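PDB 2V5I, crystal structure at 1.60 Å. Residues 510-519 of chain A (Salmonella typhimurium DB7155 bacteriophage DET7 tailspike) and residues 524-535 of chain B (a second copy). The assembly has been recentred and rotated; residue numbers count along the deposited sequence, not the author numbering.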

# COMPACT_ATOMS: atom_id res chain seq x y z
N LYS A 510 23.54 -31.01 -33.22
CA LYS A 510 23.85 -29.70 -33.82
C LYS A 510 23.22 -29.48 -35.19
O LYS A 510 23.72 -28.75 -36.05
CB LYS A 510 25.36 -29.41 -33.84
CG LYS A 510 26.00 -29.50 -32.44
CD LYS A 510 27.36 -30.04 -32.47
CE LYS A 510 27.85 -30.39 -31.05
NZ LYS A 510 27.76 -31.88 -30.74
N THR A 511 22.08 -30.12 -35.39
CA THR A 511 21.31 -30.00 -36.62
C THR A 511 19.88 -29.45 -36.36
O THR A 511 19.45 -29.23 -35.24
CB THR A 511 21.34 -31.33 -37.43
OG1 THR A 511 20.94 -31.06 -38.80
CG2 THR A 511 20.45 -32.39 -36.83
N THR A 512 19.14 -29.26 -37.44
CA THR A 512 17.80 -28.72 -37.43
C THR A 512 16.90 -29.80 -38.00
O THR A 512 17.20 -30.33 -39.07
CB THR A 512 17.71 -27.52 -38.34
OG1 THR A 512 18.79 -26.60 -38.03
CG2 THR A 512 16.39 -26.83 -38.14
N GLU A 513 15.85 -30.17 -37.25
CA GLU A 513 14.85 -31.06 -37.75
C GLU A 513 13.68 -30.21 -38.23
O GLU A 513 13.07 -29.50 -37.44
CB GLU A 513 14.40 -32.03 -36.66
CG GLU A 513 15.41 -33.07 -36.31
CD GLU A 513 15.10 -33.73 -34.99
OE1 GLU A 513 14.34 -34.69 -35.01
OE2 GLU A 513 15.56 -33.22 -33.92
N ILE A 514 13.40 -30.34 -39.53
CA ILE A 514 12.49 -29.43 -40.25
C ILE A 514 11.22 -30.19 -40.67
O ILE A 514 11.36 -31.19 -41.34
CB ILE A 514 13.19 -28.93 -41.53
CG1 ILE A 514 14.41 -28.09 -41.13
CG2 ILE A 514 12.24 -28.10 -42.34
CD1 ILE A 514 15.39 -27.79 -42.29
N PRO A 515 10.01 -29.76 -40.24
CA PRO A 515 8.77 -30.38 -40.72
C PRO A 515 8.64 -30.24 -42.22
O PRO A 515 8.89 -29.15 -42.77
CB PRO A 515 7.67 -29.60 -39.97
CG PRO A 515 8.35 -28.98 -38.78
CD PRO A 515 9.75 -28.69 -39.27
N ILE A 516 8.26 -31.32 -42.90
CA ILE A 516 7.94 -31.30 -44.32
C ILE A 516 6.61 -31.96 -44.53
O ILE A 516 6.11 -32.68 -43.65
CB ILE A 516 9.05 -32.00 -45.14
CG1 ILE A 516 9.04 -33.51 -44.92
CG2 ILE A 516 10.44 -31.37 -44.81
CD1 ILE A 516 10.08 -34.25 -45.78
N SER A 517 5.97 -31.69 -45.69
CA SER A 517 4.68 -32.29 -45.98
C SER A 517 4.89 -33.72 -46.49
O SER A 517 5.71 -33.96 -47.37
CB SER A 517 3.90 -31.51 -47.01
OG SER A 517 2.70 -32.21 -47.38
N GLY A 518 4.15 -34.67 -45.93
CA GLY A 518 4.27 -36.04 -46.41
C GLY A 518 3.49 -36.30 -47.68
O GLY A 518 3.59 -37.38 -48.26
N THR A 519 2.69 -35.31 -48.07
CA THR A 519 1.87 -35.35 -49.29
C THR A 519 2.24 -34.20 -50.26
O THR A 519 2.86 -33.21 -49.87
CB THR A 519 0.38 -35.19 -48.94
OG1 THR A 519 0.17 -34.00 -48.17
CG2 THR A 519 -0.10 -36.36 -48.09
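Chain B 524-535: EGVLDINTMSLY

Two copies of a chain can extend a β-sheet across their interface by pairing strands, and the meeting of the two chains in the DET7 tailspike is a compact example. Residues 512-515 of chain A and 531-535 of chain B are both extended. The strands run antiparallel, with 148° between their N-to-C directions and a closest approach of 4.4 Å between their axes; together the two stretches bury 611 Å².

The pairing centres on Met532(B), which loses more area to the partner than any other residue here. It faces Ile514(A) as a hydrogen-bonded pair, CA to CA 5.2 Å. Ile514(A) N donates to Met532(B) O at 2.8 Å and nearly straight, while Met532(B) N returns a bond to Ile514(A) O at 3.0 Å, a more bent one. The two side chains emerge on the same face of the sheet, where Ile514(A) CD1 lies 3.9 Å from Met532(B) CE. Ile516(A) adds to this apolar patch, its CG2 4.1 Å from Met532(B) CB. Backbone pairing thus brings the side chains into contact.

One step along, Pro515(A) stands against Thr531(B), with CA atoms 4.3 Å apart, in a non-hydrogen-bonded position. Such a site suits proline, which has no amide hydrogen to give. The ladder resumes beyond it: Ile516(A) N donates to Asn530(B) O at 2.9 Å, although chain B has not yet entered its strand here, Asn530(B) having a positive phi of 62°. Its CA-to-CB bond points toward chain A, and its OD1 comes within 3.6 Å of Gly518(A) CA. A CB on that glycine would lie 2.6 Å from Asn530(B) ND2, too close to be tolerated, so the close fit relies on its absence.

Glu513(A), second in covered area, works on the face shared with Pro515(A), Thr531(B) and Ser533(B). Its end reaches the chain B segment preceding the strand, where OE1 accepts a hydrogen bond from Leu527(B) N at 3.2 Å. A water extends the link, donating to Glu513(A) OE1 at 2.7 Å and to Thr531(B) OG1 at 2.8 Å, and accepting from Asp528(B) N at 3.0 Å. Chain B braces this segment itself: Ser533(B) OG donates to Gly525(B) O at 2.9 Å.

At the other end, Thr511(A) OG1 donates to Leu534(B) O at 2.9 Å. A second water accepts from Leu534(B) N at 2.9 Å and donates to Thr512(A) O at 2.6 Å, bridging the backbones where direct pairing gives out.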

# COMPACT_ATOMS: atom_id res chain seq x y z
N GLU B 524 18.74 -42.11 -35.12
CA GLU B 524 18.11 -41.38 -34.01
C GLU B 524 18.15 -39.85 -34.23
O GLU B 524 17.52 -39.10 -33.49
CB GLU B 524 18.85 -41.60 -32.66
CG GLU B 524 19.15 -42.97 -32.20
CD GLU B 524 20.50 -43.47 -32.73
OE1 GLU B 524 20.47 -43.84 -33.88
OE2 GLU B 524 21.55 -43.50 -32.02
N GLY B 525 18.95 -39.36 -35.19
CA GLY B 525 18.94 -37.96 -35.54
C GLY B 525 17.68 -37.37 -36.14
O GLY B 525 17.64 -36.17 -36.38
N VAL B 526 16.68 -38.20 -36.43
CA VAL B 526 15.37 -37.69 -36.75
C VAL B 526 14.31 -38.43 -35.91
O VAL B 526 14.38 -39.63 -35.74
CB VAL B 526 15.07 -37.81 -38.29
CG1 VAL B 526 14.87 -39.23 -38.75
CG2 VAL B 526 13.98 -36.96 -38.66
N LEU B 527 13.36 -37.67 -35.38
CA LEU B 527 12.36 -38.20 -34.43
C LEU B 527 10.95 -38.36 -35.02
O LEU B 527 10.45 -39.46 -35.08
CB LEU B 527 12.32 -37.32 -33.19
CG LEU B 527 11.33 -37.74 -32.10
CD1 LEU B 527 11.75 -39.09 -31.51
CD2 LEU B 527 11.29 -36.66 -31.03
N ASP B 528 10.31 -37.26 -35.40
CA ASP B 528 8.93 -37.24 -35.81
C ASP B 528 8.76 -37.63 -37.25
O ASP B 528 9.57 -37.28 -38.12
CB ASP B 528 8.34 -35.84 -35.65
CG ASP B 528 8.22 -35.35 -34.20
OD1 ASP B 528 8.24 -36.17 -33.25
OD2 ASP B 528 8.03 -34.09 -34.04
N ILE B 529 7.63 -38.27 -37.55
CA ILE B 529 7.20 -38.52 -38.92
C ILE B 529 7.07 -37.21 -39.70
O ILE B 529 6.65 -36.19 -39.15
CB ILE B 529 5.84 -39.26 -38.93
CG1 ILE B 529 6.10 -40.72 -38.48
CG2 ILE B 529 5.21 -39.25 -40.31
CD1 ILE B 529 4.86 -41.49 -38.17
N ASN B 530 7.50 -37.25 -40.96
CA ASN B 530 7.46 -36.11 -41.89
C ASN B 530 8.31 -34.95 -41.37
O ASN B 530 7.91 -33.78 -41.39
CB ASN B 530 6.03 -35.67 -42.19
CG ASN B 530 5.24 -36.75 -42.94
OD1 ASN B 530 5.80 -37.61 -43.60
ND2 ASN B 530 3.94 -36.73 -42.75
N THR B 531 9.48 -35.32 -40.91
CA THR B 531 10.52 -34.36 -40.61
C THR B 531 11.85 -34.78 -41.24
O THR B 531 12.08 -35.94 -41.52
CB THR B 531 10.67 -34.12 -39.08
OG1 THR B 531 11.22 -35.26 -38.44
CG2 THR B 531 9.35 -33.72 -38.43
N MET B 532 12.72 -33.81 -41.44
CA MET B 532 14.01 -33.97 -42.16
C MET B 532 15.13 -33.31 -41.39
O MET B 532 14.97 -32.20 -40.93
CB MET B 532 13.88 -33.25 -43.52
CG MET B 532 15.13 -33.21 -44.28
SD MET B 532 14.93 -32.17 -45.75
CE MET B 532 15.28 -30.55 -45.03
N SER B 533 16.26 -34.00 -41.24
CA SER B 533 17.49 -33.42 -40.68
C SER B 533 18.59 -33.49 -41.73
O SER B 533 18.73 -34.49 -42.46
CB SER B 533 17.97 -34.26 -39.52
OG SER B 533 16.99 -34.26 -38.51
N LEU B 534 19.42 -32.47 -41.80
CA LEU B 534 20.46 -32.38 -42.81
C LEU B 534 21.84 -32.66 -42.24
O LEU B 534 22.15 -32.37 -41.06
CB LEU B 534 20.46 -30.96 -43.43
CG LEU B 534 19.22 -30.63 -44.26
CD1 LEU B 534 19.17 -29.13 -44.54
CD2 LEU B 534 19.09 -31.38 -45.55
N TYR B 535 22.69 -33.25 -43.07
CA TYR B 535 24.04 -33.58 -42.65
C TYR B 535 24.96 -33.69 -43.88
O TYR B 535 24.53 -33.86 -45.03
CB TYR B 535 24.07 -34.89 -41.84
CG TYR B 535 23.70 -36.16 -42.60
CD1 TYR B 535 22.39 -36.56 -42.71
CD2 TYR B 535 24.68 -36.98 -43.13
CE1 TYR B 535 22.06 -37.72 -43.40
CE2 TYR B 535 24.38 -38.16 -43.80
CZ TYR B 535 23.07 -38.57 -43.90
OH TYR B 535 22.82 -39.76 -44.60
O HOH W 1 19.12 -29.74 -40.79
O HOH W 2 11.75 -34.66 -35.76